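Local coordinates for protein 16S rRNA (adenine(1408)-N(1))-methyltransferase (PDB 3P2E) that methylates N1 of adenine 1408 in 16S rRNA of assembled 30S subunits, using S-adenosyl-L-methionine, and so confers resistance to a range of aminoglycosides, at residues 3-7 and 61-66; 111-115 and 137-141; 117-123 and 171-177; 176-180 and 212-216. All coordinates share one frame; numbering follows the deposited sequence.

Contact 1: 3-7 and 61-66; sequences ILKGT and LFDISK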
loop_
_atom_site.group_PDB
_atom_site.type_symbol
_atom_site.label_atom_id
_atom_site.label_comp_id
_atom_site.label_asym_id
_atom_site.label_seq_id
_atom_site.Cartn_x
_atom_site.Cartn_y
_atom_site.Cartn_z
ATOM N N ILE A 3 6.500 -11.457 9.449
ATOM C CA ILE A 3 6.340 -11.581 8.006
ATOM C C ILE A 3 5.873 -12.992 7.682
ATOM O O ILE A 3 5.935 -13.890 8.526
ATOM C CB ILE A 3 7.661 -11.329 7.249
ATOM C CG1 ILE A 3 8.664 -12.443 7.559
ATOM C CG2 ILE A 3 8.227 -9.969 7.630
ATOM C CD1 ILE A 3 9.888 -12.432 6.667
ATOM N N LEU A 4 5.398 -13.186 6.457
ATOM C CA LEU A 4 4.936 -14.495 6.028
ATOM C C LEU A 4 5.954 -15.204 5.149
ATOM O O LEU A 4 6.501 -14.619 4.215
ATOM C CB LEU A 4 3.630 -14.383 5.239
ATOM C CG LEU A 4 2.320 -14.137 5.982
ATOM C CD1 LEU A 4 1.179 -14.158 4.970
ATOM C CD2 LEU A 4 2.101 -15.217 7.036
ATOM N N LYS A 5 6.206 -16.467 5.466
ATOM C CA LYS A 5 7.104 -17.306 4.688
ATOM C C LYS A 5 6.161 -18.424 4.270
ATOM O O LYS A 5 6.004 -19.419 4.976
ATOM C CB LYS A 5 8.240 -17.852 5.557
ATOM C CG LYS A 5 9.189 -18.782 4.811
ATOM C CD LYS A 5 10.398 -19.161 5.656
ATOM C CE LYS A 5 11.289 -17.955 5.927
ATOM N NZ LYS A 5 12.507 -18.313 6.707
ATOM N N GLY A 6 5.517 -18.251 3.123
ATOM C CA GLY A 6 4.548 -19.241 2.700
ATOM C C GLY A 6 3.351 -19.000 3.604
ATOM O O GLY A 6 2.898 -17.864 3.728
ATOM N N THR A 7 2.845 -20.046 4.251
ATOM C CA THR A 7 1.701 -19.898 5.147
ATOM C C THR A 7 2.154 -19.759 6.598
ATOM O O THR A 7 1.332 -19.680 7.509
ATOM C CB THR A 7 0.748 -21.109 5.051
ATOM O OG1 THR A 7 1.436 -22.301 5.461
ATOM C CG2 THR A 7 0.248 -21.278 3.629
ATOM N N LEU A 61 -3.395 -13.748 2.370
ATOM C CA LEU A 61 -2.131 -13.629 1.647
ATOM C C LEU A 61 -1.449 -14.967 1.390
ATOM O O LEU A 61 -0.441 -15.030 0.686
ATOM C CB LEU A 61 -1.166 -12.743 2.431
ATOM C CG LEU A 61 -1.367 -11.238 2.326
ATOM C CD1 LEU A 61 -0.683 -10.547 3.489
ATOM C CD2 LEU A 61 -0.817 -10.754 0.985
ATOM N N PHE A 62 -1.995 -16.036 1.958
ATOM C CA PHE A 62 -1.390 -17.356 1.807
ATOM C C PHE A 62 -1.068 -17.807 0.385
ATOM O O PHE A 62 0.023 -18.312 0.129
ATOM C CB PHE A 62 -2.264 -18.416 2.491
ATOM C CG PHE A 62 -2.227 -18.359 3.995
ATOM C CD1 PHE A 62 -1.355 -17.497 4.658
ATOM C CD2 PHE A 62 -3.051 -19.187 4.754
ATOM C CE1 PHE A 62 -1.304 -17.462 6.050
ATOM C CE2 PHE A 62 -3.006 -19.158 6.145
ATOM C CZ PHE A 62 -2.130 -18.293 6.793
ATOM N N ASP A 63 -2.006 -17.639 -0.538
ATOM C CA ASP A 63 -1.758 -18.075 -1.909
ATOM C C ASP A 63 -0.590 -17.361 -2.571
ATOM O O ASP A 63 0.317 -18.005 -3.098
ATOM C CB ASP A 63 -3.022 -17.916 -2.753
ATOM C CG ASP A 63 -3.985 -19.073 -2.573
ATOM O OD1 ASP A 63 -4.285 -19.421 -1.411
ATOM O OD2 ASP A 63 -4.441 -19.635 -3.591
ATOM N N ILE A 64 -0.600 -16.035 -2.550
ATOM C CA ILE A 64 0.491 -15.298 -3.170
ATOM C C ILE A 64 1.789 -15.436 -2.373
ATOM O O ILE A 64 2.876 -15.423 -2.943
ATOM C CB ILE A 64 0.132 -13.806 -3.344
ATOM C CG1 ILE A 64 -1.008 -13.664 -4.358
ATOM C CG2 ILE A 64 1.357 -13.022 -3.810
ATOM C CD1 ILE A 64 -0.699 -14.251 -5.733
ATOM N N SER A 65 1.678 -15.581 -1.057
ATOM C CA SER A 65 2.863 -15.740 -0.228
ATOM C C SER A 65 3.559 -17.052 -0.591
ATOM O O SER A 65 4.786 -17.128 -0.617
ATOM C CB SER A 65 2.484 -15.755 1.254
ATOM O OG SER A 65 3.632 -15.957 2.054
ATOM N N LYS A 66 2.764 -18.081 -0.875
ATOM C CA LYS A 66 3.308 -19.383 -1.253
ATOM C C LYS A 66 3.928 -19.302 -2.643
ATOM O O LYS A 66 4.902 -19.991 -2.943
ATOM C CB LYS A 66 2.204 -20.446 -1.242
ATOM C CG LYS A 66 1.799 -20.901 0.156
ATOM C CD LYS A 66 0.471 -21.655 0.141
ATOM C CE LYS A 66 0.511 -22.863 -0.777
ATOM N NZ LYS A 66 -0.828 -23.521 -0.857
HETATM O O HOH W 1 6.410 -15.989 1.275
#
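Ser65 and Gly6 form the tight centre of this contact between the turn that follows strand 3-5 and the first turns of helix 62-68. With chi1 at 178°, the Ser65 hydroxyl stands anti to its backbone nitrogen and reaches across to the turn. OG donates to Gly6 O over 2.6 Å, in the carbonyl plane and on a lone pair, with a C=O...donor angle of 120°. A water beside it accepts from Gly6 N and donates to Leu4 O and, at 2.7 Å, to Ser65 O, so turn and helix are joined a second time.

Leu4 closes the buried flank. Its CD1 meets Leu61 CB at 3.7 Å, while CD2 comes to the edge of the Phe62 ring near CE1; at the root of the same side chain, CB lies 3.6 Å from Ser65 OG. Outside the two segments, strand 3-5 pairs with strand 8-10, and Leu4 also shares a backbone bond with Phe82.

Toward solvent lie Thr7 and Lys66, both exposed, and the partly exposed Phe62. Thr7 sits over one face of the Phe62 ring, its CB 4.0 Å from the centroid and only 5° off the normal, a CH-pi contact. Lys66 CG and CD pass the threonine methyl at a slant, Lys66 CD lying 3.5 Å from Thr7 CG2.

The chemistry is thus divided: one short direct bond and a shared water engage Gly6 O, Gly6 N and Leu4 O, and apolar contacts of Leu4 and Thr7 add to them in docking the N-terminal hairpin on the helix.

Contact 2: 111-115 and 137-141; sequences LEYVI and FVTTY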
loop_
_atom_site.group_PDB
_atom_site.type_symbol
_atom_site.label_atom_id
_atom_site.label_comp_id
_atom_site.label_asym_id
_atom_site.label_seq_id
_atom_site.Cartn_x
_atom_site.Cartn_y
_atom_site.Cartn_z
ATOM N N LEU A 111 -10.035 2.698 5.527
ATOM C CA LEU A 111 -10.714 3.662 4.671
ATOM C C LEU A 111 -11.048 4.918 5.477
ATOM O O LEU A 111 -10.816 6.037 5.020
ATOM C CB LEU A 111 -11.995 3.059 4.080
ATOM C CG LEU A 111 -12.891 4.028 3.293
ATOM C CD1 LEU A 111 -12.144 4.581 2.099
ATOM C CD2 LEU A 111 -14.155 3.302 2.836
ATOM N N GLU A 112 -11.575 4.738 6.685
ATOM C CA GLU A 112 -11.925 5.887 7.513
ATOM C C GLU A 112 -10.697 6.719 7.900
ATOM O O GLU A 112 -10.766 7.946 7.947
ATOM C CB GLU A 112 -12.681 5.443 8.774
ATOM C CG GLU A 112 -11.811 4.892 9.886
ATOM C CD GLU A 112 -12.578 4.692 11.182
ATOM O OE1 GLU A 112 -13.191 5.667 11.668
ATOM O OE2 GLU A 112 -12.563 3.564 11.719
ATOM N N TYR A 113 -9.566 6.066 8.159
ATOM C CA TYR A 113 -8.360 6.809 8.530
ATOM C C TYR A 113 -7.918 7.722 7.393
ATOM O O TYR A 113 -7.366 8.798 7.625
ATOM C CB TYR A 113 -7.207 5.863 8.880
ATOM C CG TYR A 113 -7.466 4.988 10.087
ATOM C CD1 TYR A 113 -8.315 5.411 11.112
ATOM C CD2 TYR A 113 -6.847 3.747 10.216
ATOM C CE1 TYR A 113 -8.541 4.617 12.234
ATOM C CE2 TYR A 113 -7.063 2.949 11.336
ATOM C CZ TYR A 113 -7.912 3.389 12.340
ATOM O OH TYR A 113 -8.136 2.600 13.447
ATOM N N VAL A 114 -8.153 7.287 6.162
ATOM C CA VAL A 114 -7.764 8.087 5.010
ATOM C C VAL A 114 -8.769 9.194 4.706
ATOM O O VAL A 114 -8.383 10.331 4.446
ATOM C CB VAL A 114 -7.598 7.203 3.738
ATOM C CG1 VAL A 114 -7.325 8.080 2.522
ATOM C CG2 VAL A 114 -6.456 6.219 3.932
ATOM N N ILE A 115 -10.056 8.864 4.762
ATOM C CA ILE A 115 -11.112 9.822 4.429
ATOM C C ILE A 115 -11.498 10.873 5.467
ATOM O O ILE A 115 -11.829 12.007 5.102
ATOM C CB ILE A 115 -12.408 9.083 4.011
ATOM C CG1 ILE A 115 -12.101 8.083 2.895
ATOM C CG2 ILE A 115 -13.453 10.084 3.533
ATOM C CD1 ILE A 115 -11.408 8.680 1.713
ATOM N N PHE A 137 -3.101 7.664 -2.434
ATOM C CA PHE A 137 -4.267 7.095 -1.753
ATOM C C PHE A 137 -5.388 7.038 -2.787
ATOM O O PHE A 137 -5.826 8.076 -3.285
ATOM C CB PHE A 137 -4.745 7.973 -0.582
ATOM C CG PHE A 137 -3.711 8.217 0.492
ATOM C CD1 PHE A 137 -2.664 7.324 0.709
ATOM C CD2 PHE A 137 -3.812 9.342 1.311
ATOM C CE1 PHE A 137 -1.729 7.547 1.726
ATOM C CE2 PHE A 137 -2.884 9.575 2.330
ATOM C CZ PHE A 137 -1.842 8.677 2.538
ATOM N N VAL A 138 -5.847 5.835 -3.119
ATOM C CA VAL A 138 -6.925 5.680 -4.096
ATOM C C VAL A 138 -8.137 5.117 -3.363
ATOM O O VAL A 138 -8.102 3.995 -2.851
ATOM C CB VAL A 138 -6.507 4.726 -5.236
ATOM C CG1 VAL A 138 -7.636 4.594 -6.255
ATOM C CG2 VAL A 138 -5.246 5.250 -5.901
ATOM N N THR A 139 -9.214 5.895 -3.315
ATOM C CA THR A 139 -10.404 5.475 -2.591
ATOM C C THR A 139 -11.700 5.478 -3.391
ATOM O O THR A 139 -11.804 6.088 -4.456
ATOM C CB THR A 139 -10.633 6.377 -1.360
ATOM O OG1 THR A 139 -10.772 7.738 -1.791
ATOM C CG2 THR A 139 -9.464 6.285 -0.395
ATOM N N THR A 140 -12.688 4.781 -2.846
ATOM C CA THR A 140 -14.019 4.710 -3.426
ATOM C C THR A 140 -14.954 4.254 -2.310
ATOM O O THR A 140 -14.566 3.458 -1.456
ATOM C CB THR A 140 -14.100 3.711 -4.597
ATOM O OG1 THR A 140 -15.399 3.799 -5.198
ATOM C CG2 THR A 140 -13.859 2.281 -4.119
ATOM N N TYR A 141 -16.176 4.774 -2.296
ATOM C CA TYR A 141 -17.127 4.380 -1.266
ATOM C C TYR A 141 -18.403 3.843 -1.897
ATOM O O TYR A 141 -18.574 2.630 -2.036
ATOM C CB TYR A 141 -17.452 5.567 -0.355
ATOM C CG TYR A 141 -18.185 5.173 0.910
ATOM C CD1 TYR A 141 -17.612 4.286 1.821
ATOM C CD2 TYR A 141 -19.453 5.679 1.193
ATOM C CE1 TYR A 141 -18.283 3.911 2.983
ATOM C CE2 TYR A 141 -20.134 5.311 2.352
ATOM C CZ TYR A 141 -19.543 4.427 3.241
ATOM O OH TYR A 141 -20.211 4.059 4.387
#
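Thr139 meets three side chains of helix 108-115: Leu111, Val114 and Ile115. Ile115 reaches it tip to tip, CD1 lying 3.7 Å from both OG1 and CG2 of the threonine, and Leu111 CD1 comes obliquely to Thr139 CG2 at 4.0 Å. Val114 CG1 touches that methyl too, and lies 3.9 Å from Phe137 CD2. Leu111 sends its second methyl to the rim of Tyr141, where Leu111 CD2 lies 3.7 Å from Tyr141 CD1, near the ring plane.

The branching of Leu111 makes this double contact possible: chi1 of 173° swings CG anti to the nitrogen, and the two methyls fork between Thr139 and the tyrosine. Phe137 and Thr139 both direct their side chains at the helix, as expected two residues apart on a strand, while Val138 between them faces away.

Further out, Pro106 of the S-adenosyl-L-methionine site packs on both Leu111 and Thr139, and Phe163 on both Ile115 and Thr139. Tyr113, turned from the strand, touches the bound S-adenosyl-L-homocysteine. The axes of 111-115 and 137-139 are 112° apart, so the helix lies across strand 133-139, which runs between strands 98-104 and 209-215.

Contact 3: 117-123 and 171-177; sequences PNRDILS and ELSNSGF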
loop_
_atom_site.group_PDB
_atom_site.type_symbol
_atom_site.label_atom_id
_atom_site.label_comp_id
_atom_site.label_asym_id
_atom_site.label_seq_id
_atom_site.Cartn_x
_atom_site.Cartn_y
_atom_site.Cartn_z
ATOM N N PRO A 117 -9.813 12.823 7.849
ATOM C CA PRO A 117 -8.887 11.700 8.022
ATOM C C PRO A 117 -8.491 11.607 9.491
ATOM O O PRO A 117 -8.800 12.503 10.277
ATOM C CB PRO A 117 -7.710 12.107 7.156
ATOM C CG PRO A 117 -7.624 13.579 7.462
ATOM C CD PRO A 117 -9.078 14.029 7.419
ATOM N N ASN A 118 -7.810 10.528 9.856
ATOM C CA ASN A 118 -7.344 10.341 11.226
ATOM C C ASN A 118 -5.900 10.836 11.192
ATOM O O ASN A 118 -5.017 10.152 10.670
ATOM C CB ASN A 118 -7.389 8.855 11.595
ATOM C CG ASN A 118 -7.078 8.602 13.057
ATOM O OD1 ASN A 118 -6.071 9.070 13.584
ATOM N ND2 ASN A 118 -7.944 7.844 13.718
ATOM N N ARG A 119 -5.659 12.025 11.740
ATOM C CA ARG A 119 -4.319 12.602 11.715
ATOM C C ARG A 119 -3.235 11.783 12.403
ATOM O O ARG A 119 -2.140 11.624 11.862
ATOM C CB ARG A 119 -4.339 14.020 12.294
ATOM C CG ARG A 119 -5.114 15.017 11.439
ATOM C CD ARG A 119 -4.864 16.446 11.893
ATOM N NE ARG A 119 -5.274 16.668 13.276
ATOM C CZ ARG A 119 -6.536 16.677 13.691
ATOM N NH1 ARG A 119 -7.522 16.477 12.828
ATOM N NH2 ARG A 119 -6.812 16.884 14.972
ATOM N N ASP A 120 -3.531 11.254 13.585
ATOM C CA ASP A 120 -2.542 10.470 14.315
ATOM C C ASP A 120 -2.127 9.228 13.534
ATOM O O ASP A 120 -0.936 8.942 13.402
ATOM C CB ASP A 120 -3.082 10.074 15.690
ATOM C CG ASP A 120 -2.076 9.283 16.507
ATOM O OD1 ASP A 120 -0.938 9.768 16.700
ATOM O OD2 ASP A 120 -2.422 8.175 16.966
ATOM N N ILE A 121 -3.102 8.494 13.010
ATOM C CA ILE A 121 -2.795 7.293 12.244
ATOM C C ILE A 121 -2.023 7.632 10.969
ATOM O O ILE A 121 -1.037 6.966 10.642
ATOM C CB ILE A 121 -4.077 6.514 11.866
ATOM C CG1 ILE A 121 -4.823 6.080 13.129
ATOM C CG2 ILE A 121 -3.708 5.284 11.047
ATOM C CD1 ILE A 121 -4.038 5.136 14.021
ATOM N N LEU A 122 -2.458 8.661 10.246
ATOM C CA LEU A 122 -1.750 9.034 9.023
ATOM C C LEU A 122 -0.319 9.449 9.356
ATOM O O LEU A 122 0.602 9.230 8.568
ATOM C CB LEU A 122 -2.479 10.161 8.282
ATOM C CG LEU A 122 -3.802 9.764 7.615
ATOM C CD1 LEU A 122 -4.262 10.886 6.694
ATOM C CD2 LEU A 122 -3.624 8.477 6.814
ATOM N N SER A 123 -0.131 10.045 10.531
ATOM C CA SER A 123 1.201 10.453 10.953
ATOM C C SER A 123 2.085 9.214 11.084
ATOM O O SER A 123 3.264 9.249 10.711
ATOM C CB SER A 123 1.142 11.196 12.288
ATOM O OG SER A 123 0.488 12.443 12.139
ATOM N N GLU A 171 -5.253 19.082 6.898
ATOM C CA GLU A 171 -5.221 17.937 7.799
ATOM C C GLU A 171 -4.151 16.947 7.365
ATOM O O GLU A 171 -3.386 16.447 8.193
ATOM C CB GLU A 171 -6.600 17.273 7.840
ATOM C CG GLU A 171 -7.626 18.125 8.574
ATOM C CD GLU A 171 -9.062 17.790 8.215
ATOM O OE1 GLU A 171 -9.972 18.303 8.899
ATOM O OE2 GLU A 171 -9.286 17.031 7.250
ATOM N N LEU A 172 -4.086 16.662 6.069
ATOM C CA LEU A 172 -3.069 15.738 5.583
ATOM C C LEU A 172 -1.690 16.349 5.780
ATOM O O LEU A 172 -0.755 15.671 6.208
ATOM C CB LEU A 172 -3.297 15.401 4.104
ATOM C CG LEU A 172 -3.872 14.003 3.847
ATOM C CD1 LEU A 172 -5.216 13.856 4.545
ATOM C CD2 LEU A 172 -4.012 13.771 2.345
ATOM N N SER A 173 -1.563 17.638 5.479
ATOM C CA SER A 173 -0.282 18.315 5.640
ATOM C C SER A 173 0.216 18.188 7.076
ATOM O O SER A 173 1.413 17.983 7.315
ATOM C CB SER A 173 -0.405 19.792 5.268
ATOM O OG SER A 173 0.839 20.443 5.439
ATOM N N ASN A 174 -0.703 18.299 8.032
ATOM C CA ASN A 174 -0.347 18.190 9.443
ATOM C C ASN A 174 0.202 16.806 9.778
ATOM O O ASN A 174 0.973 16.651 10.728
ATOM C CB ASN A 174 -1.562 18.480 10.328
ATOM C CG ASN A 174 -2.027 19.919 10.227
ATOM O OD1 ASN A 174 -1.232 20.852 10.363
ATOM N ND2 ASN A 174 -3.322 20.109 9.998
ATOM N N SER A 175 -0.200 15.805 8.999
ATOM C CA SER A 175 0.250 14.434 9.213
ATOM C C SER A 175 1.511 14.107 8.423
ATOM O O SER A 175 2.063 13.012 8.553
ATOM C CB SER A 175 -0.853 13.444 8.831
ATOM O OG SER A 175 -1.977 13.585 9.681
ATOM N N GLY A 176 1.959 15.055 7.605
ATOM C CA GLY A 176 3.160 14.846 6.814
ATOM C C GLY A 176 2.906 14.607 5.335
ATOM O O GLY A 176 3.848 14.426 4.559
ATOM N N PHE A 177 1.641 14.609 4.932
ATOM C CA PHE A 177 1.309 14.386 3.526
ATOM C C PHE A 177 0.935 15.674 2.790
ATOM O O PHE A 177 -0.051 16.334 3.123
ATOM C CB PHE A 177 0.169 13.370 3.416
ATOM C CG PHE A 177 0.540 11.990 3.888
ATOM C CD1 PHE A 177 1.415 11.202 3.150
ATOM C CD2 PHE A 177 0.024 11.485 5.079
ATOM C CE1 PHE A 177 1.774 9.929 3.588
ATOM C CE2 PHE A 177 0.376 10.213 5.528
ATOM C CZ PHE A 177 1.255 9.432 4.778
HETATM O O HOH W 2 -0.750 14.836 12.690
#
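Ser175 has its OG anti to the carbonyl carbon, chi1 -65°, and Ser123 has nearly the same torsion, -68°; together these rotations bring both hydroxyls to Arg119 O. Ser175 OG donates to it from the opposite helix at 2.9 Å, in the carbonyl plane and on a lone pair. Ser123 OG, 2.8 Å from the same oxygen, comes from above that plane, and Ser123 N supplies the regular helical bond. Three donors thus grip one carbonyl. A water links Ser123 OG to Asn174 O, weakly at the latter end.

Small serines let the backbones come close, and Ser123 CA and Ser175 CA are 4.4 Å apart. Leu122 CB rests on Ser175 CB at 3.7 Å, while Leu122 CD1 meets Leu172 CD1, the two side chains crossing obliquely; Leu172 CD1 also touches Pro117 CG at 3.8 Å. Glu171, extended beyond CG, lies across the proline and brings OE2 to within 3.0 Å of Pro117 CD. At the other end, the edge of the Phe177 ring faces the backbone, CE2 lying 3.2 Å from Leu122 O, and the ring also packs on Phe135 and, edge-to-face, on Phe137.

Each helix is capped at the end that lies in the contact. Asn118 is the N-cap of helix 119-126, OD1 accepting from Ile121 N, and Gly176 ends helix 166-175 in a Schellman motif that turns the chain toward strand 178-185. The result is a close helix pair, segments 119-123 and 171-175 crossing at -44°, that flanks one side of the Rossmann-like methyltransferase sheet.

Contact 4: 176-180 and 212-216; sequences GFRID and VSGHV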
loop_
_atom_site.group_PDB
_atom_site.type_symbol
_atom_site.label_atom_id
_atom_site.label_comp_id
_atom_site.label_asym_id
_atom_site.label_seq_id
_atom_site.Cartn_x
_atom_site.Cartn_y
_atom_site.Cartn_z
ATOM N N GLY A 176 1.959 15.055 7.605
ATOM C CA GLY A 176 3.160 14.846 6.814
ATOM C C GLY A 176 2.906 14.607 5.335
ATOM O O GLY A 176 3.848 14.426 4.559
ATOM N N PHE A 177 1.641 14.609 4.932
ATOM C CA PHE A 177 1.309 14.386 3.526
ATOM C C PHE A 177 0.935 15.674 2.790
ATOM O O PHE A 177 -0.051 16.334 3.123
ATOM C CB PHE A 177 0.169 13.370 3.416
ATOM C CG PHE A 177 0.540 11.990 3.888
ATOM C CD1 PHE A 177 1.415 11.202 3.150
ATOM C CD2 PHE A 177 0.024 11.485 5.079
ATOM C CE1 PHE A 177 1.774 9.929 3.588
ATOM C CE2 PHE A 177 0.376 10.213 5.528
ATOM C CZ PHE A 177 1.255 9.432 4.778
ATOM N N ARG A 178 1.732 16.017 1.781
ATOM C CA ARG A 178 1.512 17.218 0.980
ATOM C C ARG A 178 0.850 16.843 -0.346
ATOM O O ARG A 178 1.495 16.281 -1.231
ATOM C CB ARG A 178 2.845 17.904 0.705
ATOM C CG ARG A 178 3.595 18.361 1.946
ATOM C CD ARG A 178 2.995 19.632 2.512
ATOM N NE ARG A 178 3.847 20.208 3.548
ATOM C CZ ARG A 178 3.667 21.414 4.076
ATOM N NH1 ARG A 178 2.661 22.177 3.664
ATOM N NH2 ARG A 178 4.498 21.859 5.010
ATOM N N ILE A 179 -0.430 17.163 -0.481
ATOM C CA ILE A 179 -1.170 16.849 -1.698
ATOM C C ILE A 179 -0.673 17.651 -2.898
ATOM O O ILE A 179 -0.627 18.883 -2.854
ATOM C CB ILE A 179 -2.682 17.135 -1.528
ATOM C CG1 ILE A 179 -3.257 16.279 -0.397
ATOM C CG2 ILE A 179 -3.419 16.840 -2.829
ATOM C CD1 ILE A 179 -4.730 16.548 -0.113
ATOM N N ASP A 180 -0.297 16.949 -3.966
ATOM C CA ASP A 180 0.155 17.614 -5.183
ATOM C C ASP A 180 -0.877 17.475 -6.294
ATOM O O ASP A 180 -0.903 18.272 -7.238
ATOM C CB ASP A 180 1.482 17.032 -5.663
ATOM C CG ASP A 180 2.616 17.322 -4.715
ATOM O OD1 ASP A 180 2.711 18.476 -4.245
ATOM O OD2 ASP A 180 3.416 16.404 -4.451
ATOM N N VAL A 212 -5.608 10.717 -4.386
ATOM C CA VAL A 212 -4.986 11.880 -3.775
ATOM C C VAL A 212 -3.522 11.463 -3.722
ATOM O O VAL A 212 -3.180 10.453 -3.115
ATOM C CB VAL A 212 -5.519 12.131 -2.347
ATOM C CG1 VAL A 212 -4.711 13.224 -1.671
ATOM C CG2 VAL A 212 -6.981 12.541 -2.409
ATOM N N SER A 213 -2.656 12.224 -4.383
ATOM C CA SER A 213 -1.245 11.872 -4.403
ATOM C C SER A 213 -0.384 13.089 -4.124
ATOM O O SER A 213 -0.858 14.223 -4.207
ATOM C CB SER A 213 -0.875 11.266 -5.762
ATOM O OG SER A 213 -1.183 12.149 -6.826
ATOM N N GLY A 214 0.878 12.847 -3.790
ATOM C CA GLY A 214 1.783 13.942 -3.495
ATOM C C GLY A 214 3.081 13.448 -2.895
ATOM O O GLY A 214 3.507 12.324 -3.167
ATOM N N HIS A 215 3.723 14.283 -2.082
ATOM C CA HIS A 215 4.979 13.900 -1.452
ATOM C C HIS A 215 4.863 13.980 0.060
ATOM O O HIS A 215 3.985 14.661 0.586
ATOM C CB HIS A 215 6.136 14.789 -1.938
ATOM C CG HIS A 215 5.950 16.250 -1.660
ATOM N ND1 HIS A 215 5.061 17.036 -2.359
ATOM C CD2 HIS A 215 6.559 17.072 -0.771
ATOM C CE1 HIS A 215 5.131 18.279 -1.918
ATOM N NE2 HIS A 215 6.033 18.328 -0.954
ATOM N N VAL A 216 5.754 13.286 0.760
ATOM C CA VAL A 216 5.725 13.281 2.214
ATOM C C VAL A 216 6.705 14.300 2.794
ATOM O O VAL A 216 7.776 14.503 2.185
ATOM C CB VAL A 216 6.070 11.877 2.760
ATOM C CG1 VAL A 216 5.790 11.817 4.253
ATOM C CG2 VAL A 216 5.261 10.818 2.026
#
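Gly176 leads into the antiparallel pairing of strands 178-185 and 209-215, the last two strands of the class I methyltransferase sheet. Its carbonyl oxygen takes a CA-H...O contact from Val216 CA at 3.2 Å, and Phe177 lies alongside Val216, CE1 near CG2.

Arg178 and His215 form a hydrogen-bonded pair: Arg178 N donates to His215 O at 2.9 Å, almost in line with the C=O bond, and His215 N returns a more bent bond to Arg178 O. On the same side, Arg178 CB lies over one face of the imidazole, 3.7 Å from its centroid.

Ile179 stands opposite Gly214 as a non-hydrogen-bonded pair. Its side chain turns to the other side, where CG1 meets Val212 CG1 at 3.6 Å, among Tyr168 and Leu172 of helix 166-175. Gly214 CA, which bears no side chain, makes a 3.3 Å CA-H...O contact to Arg178 O.

Asp180 N donates to Ser213 O at 2.8 Å on a lone pair where the regular register ends, Ser213 bonding on to Asp181, consistent with a beta bulge. The Asp180 carboxylate, nearly coplanar with the His215 ring, accepts from His215 ND1 through the syn lone pair of OD2, over 2.7 Å and almost straight, 171° at the hydrogen.

In the fold
Contact 2 is the most buried of the four and is held by apolar packing, whereas contacts 1, 3 and 4 are partly exposed and add polar bonds. Contacts 3 and 4 share Gly176 and Phe177, where helix 166-175 passes into strand 178-185; serine hydroxyls serve the helix pair, and a backbone ladder with a histidine-carboxylate bond serves the strand pair. Contact 2 joins both through Phe137: its ring packs on Phe177, and Phe137 O lies 2.9 Å from Val212 N, a probable hydrogen bond between neighbouring strands. Contact 1 stands apart, across the centre of the chain, its centre about 26 Å from that of contact 2, and fastens the N-terminal hairpin.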